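Local coordinates for iota-carrageenase (PDB 1H80), which hydrolyses the 1,4-beta-D-linkages of iota-carrageenan, a sulfated galactan of red algal cell walls, with inversion of anomeric configuration, at residues Ile160-Thr165 / Gly177-Ile182; Ala274-Ser279 / Asp365-Gln370; Pro379-Val384 / Tyr452-Cys457. All blocks are in the same frame, centred on the assembly; numbering follows the deposited sequence. Where two conformers were deposited one is given.

Contact 1. Residues Ile160-Thr165 / Gly177-Ile182; sequences ILVDVT and GIIERI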
loop_
_atom_site.group_PDB
_atom_site.type_symbol
_atom_site.label_atom_id
_atom_site.label_comp_id
_atom_site.label_asym_id
_atom_site.label_seq_id
_atom_site.Cartn_x
_atom_site.Cartn_y
_atom_site.Cartn_z
ATOM N N ILE A 160 -1.761 4.457 3.605
ATOM C CA ILE A 160 -1.829 5.582 2.687
ATOM C C ILE A 160 -2.570 5.132 1.442
ATOM O O ILE A 160 -2.109 4.264 0.698
ATOM C CB ILE A 160 -0.419 6.094 2.322
ATOM C CG1 ILE A 160 0.312 6.521 3.604
ATOM C CG2 ILE A 160 -0.519 7.276 1.362
ATOM C CD1 ILE A 160 1.708 7.040 3.386
ATOM N N LEU A 161 -3.738 5.721 1.232
ATOM C CA LEU A 161 -4.571 5.385 0.094
ATOM C C LEU A 161 -4.401 6.455 -0.971
ATOM O O LEU A 161 -4.870 7.578 -0.806
ATOM C CB LEU A 161 -6.036 5.307 0.534
ATOM C CG LEU A 161 -6.308 4.364 1.709
ATOM C CD1 LEU A 161 -7.740 4.524 2.187
ATOM C CD2 LEU A 161 -6.038 2.927 1.282
ATOM N N VAL A 162 -3.704 6.106 -2.050
ATOM C CA VAL A 162 -3.476 7.030 -3.161
ATOM C C VAL A 162 -4.688 6.747 -4.034
ATOM O O VAL A 162 -4.613 6.047 -5.044
ATOM C CB VAL A 162 -2.160 6.682 -3.884
ATOM C CG1 VAL A 162 -1.827 7.747 -4.914
ATOM C CG2 VAL A 162 -1.029 6.577 -2.861
ATOM N N ASP A 163 -5.807 7.325 -3.614
ATOM C CA ASP A 163 -7.108 7.085 -4.221
ATOM C C ASP A 163 -7.681 8.079 -5.218
ATOM O O ASP A 163 -7.063 9.083 -5.577
ATOM C CB ASP A 163 -8.125 6.903 -3.093
ATOM C CG ASP A 163 -9.021 5.698 -3.296
ATOM O OD1 ASP A 163 -9.366 5.398 -4.455
ATOM O OD2 ASP A 163 -9.388 5.059 -2.286
ATOM N N VAL A 164 -8.897 7.765 -5.650
ATOM C CA VAL A 164 -9.633 8.596 -6.589
ATOM C C VAL A 164 -10.841 9.158 -5.853
ATOM O O VAL A 164 -11.251 8.630 -4.815
ATOM C CB VAL A 164 -10.124 7.775 -7.815
ATOM C CG1 VAL A 164 -8.940 7.148 -8.529
ATOM C CG2 VAL A 164 -11.105 6.696 -7.374
ATOM N N THR A 165 -11.390 10.248 -6.375
ATOM C CA THR A 165 -12.570 10.864 -5.787
ATOM C C THR A 165 -13.447 11.380 -6.915
ATOM O O THR A 165 -12.947 11.790 -7.960
ATOM C CB THR A 165 -12.216 12.046 -4.851
ATOM O OG1 THR A 165 -11.530 13.065 -5.588
ATOM C CG2 THR A 165 -11.344 11.575 -3.710
ATOM N N GLY A 177 3.883 14.078 -6.645
ATOM C CA GLY A 177 4.064 13.997 -5.213
ATOM C C GLY A 177 5.161 13.040 -4.829
ATOM O O GLY A 177 5.643 12.252 -5.641
ATOM N N ILE A 178 5.570 13.142 -3.573
ATOM C CA ILE A 178 6.593 12.279 -3.017
ATOM C C ILE A 178 6.054 11.740 -1.705
ATOM O O ILE A 178 5.590 12.502 -0.861
ATOM C CB ILE A 178 7.896 13.049 -2.717
ATOM C CG1 ILE A 178 8.449 13.659 -4.005
ATOM C CG2 ILE A 178 8.916 12.114 -2.073
ATOM C CD1 ILE A 178 9.751 14.427 -3.813
ATOM N N ILE A 179 6.088 10.425 -1.555
ATOM C CA ILE A 179 5.647 9.775 -0.321
ATOM C C ILE A 179 6.885 8.999 0.090
ATOM O O ILE A 179 7.302 8.065 -0.598
ATOM C CB ILE A 179 4.461 8.848 -0.588
ATOM C CG1 ILE A 179 3.268 9.694 -1.034
ATOM C CG2 ILE A 179 4.127 8.050 0.670
ATOM C CD1 ILE A 179 2.073 8.893 -1.496
ATOM N N GLU A 180 7.486 9.387 1.210
ATOM C CA GLU A 180 8.739 8.760 1.599
ATOM C C GLU A 180 9.028 8.648 3.073
ATOM O O GLU A 180 8.384 9.282 3.901
ATOM C CB GLU A 180 9.894 9.560 1.002
ATOM C CG GLU A 180 9.845 11.025 1.457
ATOM C CD GLU A 180 11.165 11.760 1.327
ATOM O OE1 GLU A 180 11.893 11.524 0.347
ATOM O OE2 GLU A 180 11.463 12.598 2.207
ATOM N N ARG A 181 10.031 7.833 3.384
ATOM C CA ARG A 181 10.491 7.627 4.751
ATOM C C ARG A 181 9.386 7.276 5.729
ATOM O O ARG A 181 9.126 8.011 6.683
ATOM C CB ARG A 181 11.228 8.876 5.235
ATOM C CG ARG A 181 12.413 9.253 4.366
ATOM C CD ARG A 181 13.069 10.523 4.865
ATOM N NE ARG A 181 13.629 10.352 6.201
ATOM C CZ ARG A 181 14.056 11.354 6.964
ATOM N NH1 ARG A 181 13.982 12.603 6.524
ATOM N NH2 ARG A 181 14.559 11.106 8.164
ATOM N N ILE A 182 8.743 6.141 5.496
ATOM C CA ILE A 182 7.682 5.693 6.372
ATOM C C ILE A 182 7.909 4.229 6.691
ATOM O O ILE A 182 8.301 3.446 5.829
ATOM C CB ILE A 182 6.296 5.867 5.721
ATOM C CG1 ILE A 182 6.062 7.345 5.390
ATOM C CG2 ILE A 182 5.210 5.378 6.677
ATOM C CD1 ILE A 182 4.810 7.599 4.571
#

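Contact 2. Residues Ala274-Ser279 / Asp365-Gln370; sequences AVRSDS and DLKQDQ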
loop_
_atom_site.group_PDB
_atom_site.type_symbol
_atom_site.label_atom_id
_atom_site.label_comp_id
_atom_site.label_asym_id
_atom_site.label_seq_id
_atom_site.Cartn_x
_atom_site.Cartn_y
_atom_site.Cartn_z
ATOM N N ALA A 274 9.877 -10.889 -2.720
ATOM C CA ALA A 274 10.204 -9.467 -2.679
ATOM C C ALA A 274 9.286 -8.719 -3.637
ATOM O O ALA A 274 8.757 -7.652 -3.315
ATOM C CB ALA A 274 11.661 -9.256 -3.063
ATOM N N VAL A 275 9.102 -9.292 -4.819
ATOM C CA VAL A 275 8.251 -8.697 -5.838
ATOM C C VAL A 275 7.201 -9.715 -6.247
ATOM O O VAL A 275 7.490 -10.906 -6.379
ATOM C CB VAL A 275 9.065 -8.297 -7.087
ATOM C CG1 VAL A 275 8.150 -7.652 -8.124
ATOM C CG2 VAL A 275 10.182 -7.346 -6.693
ATOM N N ARG A 276 5.979 -9.241 -6.436
ATOM C CA ARG A 276 4.892 -10.111 -6.838
ATOM C C ARG A 276 4.043 -9.428 -7.893
ATOM O O ARG A 276 3.682 -8.264 -7.753
ATOM C CB ARG A 276 4.026 -10.457 -5.632
ATOM C CG ARG A 276 2.734 -11.154 -5.993
ATOM C CD ARG A 276 1.909 -11.418 -4.753
ATOM N NE ARG A 276 0.483 -11.424 -5.054
ATOM C CZ ARG A 276 -0.470 -11.499 -4.134
ATOM N NH1 ARG A 276 -0.150 -11.578 -2.850
ATOM N NH2 ARG A 276 -1.747 -11.490 -4.498
ATOM N N SER A 277 3.733 -10.159 -8.957
ATOM C CA SER A 277 2.908 -9.627 -10.030
ATOM C C SER A 277 1.767 -10.593 -10.304
ATOM O O SER A 277 1.991 -11.779 -10.556
ATOM C CB SER A 277 3.744 -9.422 -11.294
ATOM O OG SER A 277 4.770 -8.469 -11.065
ATOM N N ASP A 278 0.543 -10.079 -10.237
ATOM C CA ASP A 278 -0.648 -10.883 -10.469
ATOM C C ASP A 278 -1.212 -10.596 -11.846
ATOM O O ASP A 278 -1.074 -9.494 -12.372
ATOM C CB ASP A 278 -1.739 -10.560 -9.445
ATOM C CG ASP A 278 -1.350 -10.920 -8.029
ATOM O OD1 ASP A 278 -0.281 -11.534 -7.827
ATOM O OD2 ASP A 278 -2.131 -10.585 -7.113
ATOM N N SER A 279 -1.863 -11.590 -12.426
ATOM C CA SER A 279 -2.465 -11.410 -13.733
ATOM C C SER A 279 -3.653 -10.462 -13.617
ATOM O O SER A 279 -4.313 -10.391 -12.580
ATOM C CB SER A 279 -2.947 -12.753 -14.278
ATOM O OG SER A 279 -3.657 -12.582 -15.493
ATOM N N ASP A 365 4.126 -13.916 5.275
ATOM C CA ASP A 365 2.676 -14.022 5.126
ATOM C C ASP A 365 2.528 -14.836 3.848
ATOM O O ASP A 365 3.147 -14.519 2.832
ATOM C CB ASP A 365 2.012 -12.651 4.921
ATOM C CG ASP A 365 1.853 -11.864 6.209
ATOM O OD1 ASP A 365 1.712 -12.482 7.285
ATOM O OD2 ASP A 365 1.839 -10.614 6.140
ATOM N N LEU A 366 1.716 -15.884 3.897
ATOM C CA LEU A 366 1.526 -16.737 2.735
ATOM C C LEU A 366 0.055 -16.938 2.424
ATOM O O LEU A 366 -0.773 -17.012 3.324
ATOM C CB LEU A 366 2.172 -18.105 2.981
ATOM C CG LEU A 366 3.670 -18.104 3.289
ATOM C CD1 LEU A 366 4.115 -19.491 3.746
ATOM C CD2 LEU A 366 4.437 -17.672 2.048
ATOM N N LYS A 367 -0.261 -17.026 1.139
ATOM C CA LYS A 367 -1.631 -17.256 0.711
ATOM C C LYS A 367 -1.789 -18.756 0.513
ATOM O O LYS A 367 -0.828 -19.456 0.188
ATOM C CB LYS A 367 -1.915 -16.522 -0.600
ATOM C CG LYS A 367 -1.790 -15.010 -0.495
ATOM C CD LYS A 367 -2.759 -14.423 0.529
ATOM C CE LYS A 367 -4.207 -14.602 0.097
ATOM N NZ LYS A 367 -5.167 -13.965 1.046
ATOM N N GLN A 368 -2.999 -19.258 0.715
ATOM C CA GLN A 368 -3.229 -20.687 0.559
ATOM C C GLN A 368 -2.825 -21.209 -0.817
ATOM O O GLN A 368 -2.266 -22.304 -0.921
ATOM C CB GLN A 368 -4.698 -21.021 0.813
ATOM C CG GLN A 368 -4.959 -22.513 0.944
ATOM C CD GLN A 368 -6.421 -22.817 1.174
ATOM O OE1 GLN A 368 -7.207 -22.874 0.231
ATOM N NE2 GLN A 368 -6.799 -22.992 2.434
ATOM N N ASP A 369 -3.097 -20.437 -1.870
ATOM C CA ASP A 369 -2.763 -20.876 -3.222
ATOM C C ASP A 369 -1.276 -20.799 -3.545
ATOM O O ASP A 369 -0.877 -20.959 -4.696
ATOM C CB ASP A 369 -3.578 -20.097 -4.272
ATOM C CG ASP A 369 -3.177 -18.633 -4.380
ATOM O OD1 ASP A 369 -2.295 -18.179 -3.624
ATOM O OD2 ASP A 369 -3.758 -17.931 -5.239
ATOM N N GLN A 370 -0.458 -20.561 -2.523
ATOM C CA GLN A 370 0.988 -20.497 -2.698
ATOM C C GLN A 370 1.655 -21.644 -1.947
ATOM O O GLN A 370 2.806 -21.981 -2.212
ATOM C CB GLN A 370 1.546 -19.176 -2.157
ATOM C CG GLN A 370 1.000 -17.932 -2.832
ATOM C CD GLN A 370 1.509 -16.661 -2.185
ATOM O OE1 GLN A 370 1.672 -16.596 -0.966
ATOM N NE2 GLN A 370 1.746 -15.633 -2.996
HETATM O O HOH W 1 2.347 -12.960 -1.862
#

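Contact 3. Residues Pro379-Val384 / Tyr452-Cys457; sequences PMCKRV and YGMSEC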
loop_
_atom_site.group_PDB
_atom_site.type_symbol
_atom_site.label_atom_id
_atom_site.label_comp_id
_atom_site.label_asym_id
_atom_site.label_seq_id
_atom_site.Cartn_x
_atom_site.Cartn_y
_atom_site.Cartn_z
ATOM N N PRO A 379 8.818 -30.407 1.473
ATOM C CA PRO A 379 7.804 -31.445 1.251
ATOM C C PRO A 379 6.959 -31.852 2.455
ATOM O O PRO A 379 5.887 -32.436 2.290
ATOM C CB PRO A 379 8.619 -32.607 0.688
ATOM C CG PRO A 379 9.943 -32.434 1.354
ATOM C CD PRO A 379 10.167 -30.946 1.227
ATOM N N MET A 380 7.433 -31.560 3.661
ATOM C CA MET A 380 6.663 -31.900 4.851
ATOM C C MET A 380 5.958 -30.666 5.408
ATOM O O MET A 380 5.353 -30.709 6.479
ATOM C CB MET A 380 7.562 -32.538 5.915
ATOM C CG MET A 380 8.165 -33.864 5.472
ATOM S SD MET A 380 8.467 -34.996 6.845
ATOM C CE MET A 380 10.178 -34.663 7.192
ATOM N N CYS A 381 6.038 -29.566 4.667
ATOM C CA CYS A 381 5.403 -28.315 5.061
ATOM C C CYS A 381 5.767 -27.900 6.485
ATOM O O CYS A 381 4.906 -27.483 7.261
ATOM C CB CYS A 381 3.880 -28.436 4.941
ATOM S SG CYS A 381 3.041 -26.818 4.927
ATOM N N LYS A 382 7.047 -28.007 6.824
ATOM C CA LYS A 382 7.513 -27.642 8.155
ATOM C C LYS A 382 7.532 -26.133 8.371
ATOM O O LYS A 382 7.772 -25.365 7.440
ATOM C CB LYS A 382 8.919 -28.194 8.392
ATOM C CG LYS A 382 9.020 -29.705 8.310
ATOM C CD LYS A 382 10.456 -30.161 8.518
ATOM C CE LYS A 382 10.567 -31.674 8.452
ATOM N NZ LYS A 382 11.973 -32.142 8.627
ATOM N N ARG A 383 7.272 -25.725 9.608
ATOM C CA ARG A 383 7.282 -24.316 9.993
ATOM C C ARG A 383 6.130 -23.472 9.436
ATOM O O ARG A 383 6.138 -22.253 9.577
ATOM C CB ARG A 383 8.625 -23.680 9.609
ATOM C CG ARG A 383 9.855 -24.385 10.190
ATOM C CD ARG A 383 9.865 -24.358 11.713
ATOM N NE ARG A 383 10.091 -23.017 12.253
ATOM C CZ ARG A 383 11.270 -22.401 12.281
ATOM N NH1 ARG A 383 12.350 -22.998 11.798
ATOM N NH2 ARG A 383 11.370 -21.183 12.799
ATOM N N VAL A 384 5.151 -24.108 8.797
ATOM C CA VAL A 384 3.993 -23.380 8.277
ATOM C C VAL A 384 2.868 -23.533 9.326
ATOM O O VAL A 384 2.546 -24.672 9.702
ATOM C CB VAL A 384 3.558 -23.939 6.890
ATOM C CG1 VAL A 384 2.360 -23.162 6.367
ATOM C CG2 VAL A 384 4.718 -23.837 5.894
ATOM N N TYR A 452 -6.135 -27.071 6.447
ATOM C CA TYR A 452 -6.897 -26.727 7.637
ATOM C C TYR A 452 -6.541 -27.499 8.897
ATOM O O TYR A 452 -7.025 -27.170 9.981
ATOM C CB TYR A 452 -8.387 -26.877 7.329
ATOM C CG TYR A 452 -8.818 -25.992 6.183
ATOM C CD1 TYR A 452 -8.920 -24.610 6.348
ATOM C CD2 TYR A 452 -9.058 -26.524 4.918
ATOM C CE1 TYR A 452 -9.247 -23.779 5.275
ATOM C CE2 TYR A 452 -9.384 -25.703 3.841
ATOM C CZ TYR A 452 -9.474 -24.334 4.027
ATOM O OH TYR A 452 -9.780 -23.519 2.961
ATOM N N GLY A 453 -5.682 -28.503 8.762
ATOM C CA GLY A 453 -5.302 -29.298 9.917
ATOM C C GLY A 453 -3.884 -29.080 10.408
ATOM O O GLY A 453 -3.484 -29.644 11.428
ATOM N N MET A 454 -3.115 -28.262 9.698
ATOM C CA MET A 454 -1.739 -28.001 10.103
ATOM C C MET A 454 -1.680 -27.315 11.460
ATOM O O MET A 454 -2.696 -26.860 11.989
ATOM C CB MET A 454 -1.030 -27.125 9.070
ATOM C CG MET A 454 -1.666 -25.764 8.885
ATOM S SD MET A 454 -0.561 -24.646 8.000
ATOM C CE MET A 454 -0.529 -25.414 6.410
ATOM N N SER A 455 -0.477 -27.243 12.016
ATOM C CA SER A 455 -0.249 -26.611 13.309
ATOM C C SER A 455 -0.865 -25.218 13.374
ATOM O O SER A 455 -0.845 -24.473 12.393
ATOM C CB SER A 455 1.251 -26.496 13.579
ATOM O OG SER A 455 1.880 -27.761 13.526
ATOM N N GLU A 456 -1.409 -24.874 14.535
ATOM C CA GLU A 456 -2.002 -23.564 14.732
ATOM C C GLU A 456 -0.898 -22.588 15.113
ATOM O O GLU A 456 0.042 -22.941 15.829
ATOM C CB GLU A 456 -3.053 -23.613 15.846
ATOM N N CYS A 457 -0.996 -21.359 14.614
ATOM C CA CYS A 457 -0.013 -20.321 14.912
ATOM C C CYS A 457 -0.084 -19.947 16.376
ATOM O O CYS A 457 -1.171 -19.799 16.925
ATOM C CB CYS A 457 -0.285 -19.046 14.104
ATOM S SG CYS A 457 -0.214 -19.224 12.292
#

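Contact 1. Residues Ile160-Thr165 / Gly177-Ile182
Ile160 meets Ile179 and Ile182 through purely apolar contacts, with Val162 adding a fourth side chain. The delta methyl of Ile160 does most of the touching: its CD1 lies 3.8 Å from CG2 of Ile179 and only 3.4 Å from CD1 of Ile182. That second approach is tip to tip and tighter than usual for two methyls. In both residues CG1 stands anti to the carbonyl carbon and chi2 is extended (180° in Ile160, 172° in Ile182), which sends the two delta methyls straight at each other. Ile160 and Ile179 instead run alongside in opposite directions, and CD1 of Ile179 continues past to reach CG2 of Val162 at 4.1 Å. The backbones stay well apart, 9.1 Å between the CA atoms of Ile160 and Ile179, as expected for strands on different faces of a right-handed parallel beta-helix whose side chains fill the interior. Ile194, on the strand that follows Ile160-Val162 in the next coil, packs against Ile160, Val162 and Ile179, while Phe148 and Ile150 cover Ile182. Asp163 bends to the amide that follows it, OD1 accepting from Val164 N at 2.7 Å. Glu180, directed away from the apolar cluster, forms a salt bridge with Arg205.

Contact 2. Residues Ala274-Ser279 / Asp365-Gln370
Arg276 and Gln370 have the nearest CA atoms of the two segments, yet these are 11.8 Å apart, so the short strand 275-277 and the turn after strand 364-366 meet only through long side chains. The extended side chain of Arg276 spans most of the gap, bringing NH1 to 4.5 Å from both CG of Lys367 and NE2 of Gln370. One water fills the bridging position, accepting from Arg276 NH1 at 3.0 Å and from Gln370 NE2 at the same length. The guanidinium is held from its own segment: Asp278 takes it side-on, OD1 facing NE at 2.9 Å in a nearly straight bond (172°) and OD2 facing NH2 at 2.8 Å. Both oxygens use their syn lone pairs, and this two-point salt bridge fixes the rotation of the group and leaves NH1 directed at the water. Gln370 is held in turn, since its OE1 accepts from Lys367 N at 2.9 Å, with the donor above the carbonyl plane. That bond orients the amide so that NE2 is presented to the water. Lys367 NZ bonds to Gln397 O instead of turning to the arginine. Strand 275-277 is the middle member of a parallel five-strand sheet, flanked by 250-252 and 407-409, and the water-bridged contact joins this face of the parallel beta-helix to the turn leaving the small antiparallel pair 364-366/399-401.

Contact 3. Residues Pro379-Val384 / Tyr452-Cys457
Met454 lays its thioether across Val384, joining two irregular loops, outside the strands of the beta-helix, that two disulfides cross-link to each other. Cys381 is bonded to Cys449, close before one segment, and Cys457 to Cys385, just after the other. From CB, Met454 leaves in the direction of the 379-384 loop, with CG between the backbone N and the carbonyl carbon (chi1 61°). CB and CG serve as the stem, and contact begins at the sulfur. SD lies 3.5 Å from the carbonyl O of Val384 and also meets CG1, touching backbone and side chain of the same residue. A bend at chi3 (67°) then turns CE alongside the valine, toward Cys381; in one of the two conformers of that cysteine, SG lies 4.1 Å from CE. On the other loop a type II beta turn from Cys381 to Val384 brings both residues to the methionine, while Arg383 within the turn points away and makes a cation-pi interaction with Tyr362. Leu386 and Tyr399 also touch Met454, and Phe374 and Pro402 pack on Val384. CG1 of Val384 sits evenly against the end of the methionine, 3.7 Å from both SD and CE of Met454.

How the contacts relate
The three contacts follow one another along the chain and sit in different parts of the fold. Contact 1 lies in the interior, its centre about 9 Å from that of the chain; contacts 2 and 3 lie about 15 and 28 Å out, on the same side of it. Contact 1 stands apart, its nearest atoms about 14 Å from contact 2 and 25 Å from contact 3. Contacts 2 and 3 touch: Gln368 NE2 and Tyr452 OH are 3.1 Å apart, a probable hydrogen bond. A glycerol, probably from the crystallisation liquor, lies about 5 Å from the side chain of Ile182; sodium and calcium ions lie about 10 Å from that of Ile160 and 12 Å from that of Arg276.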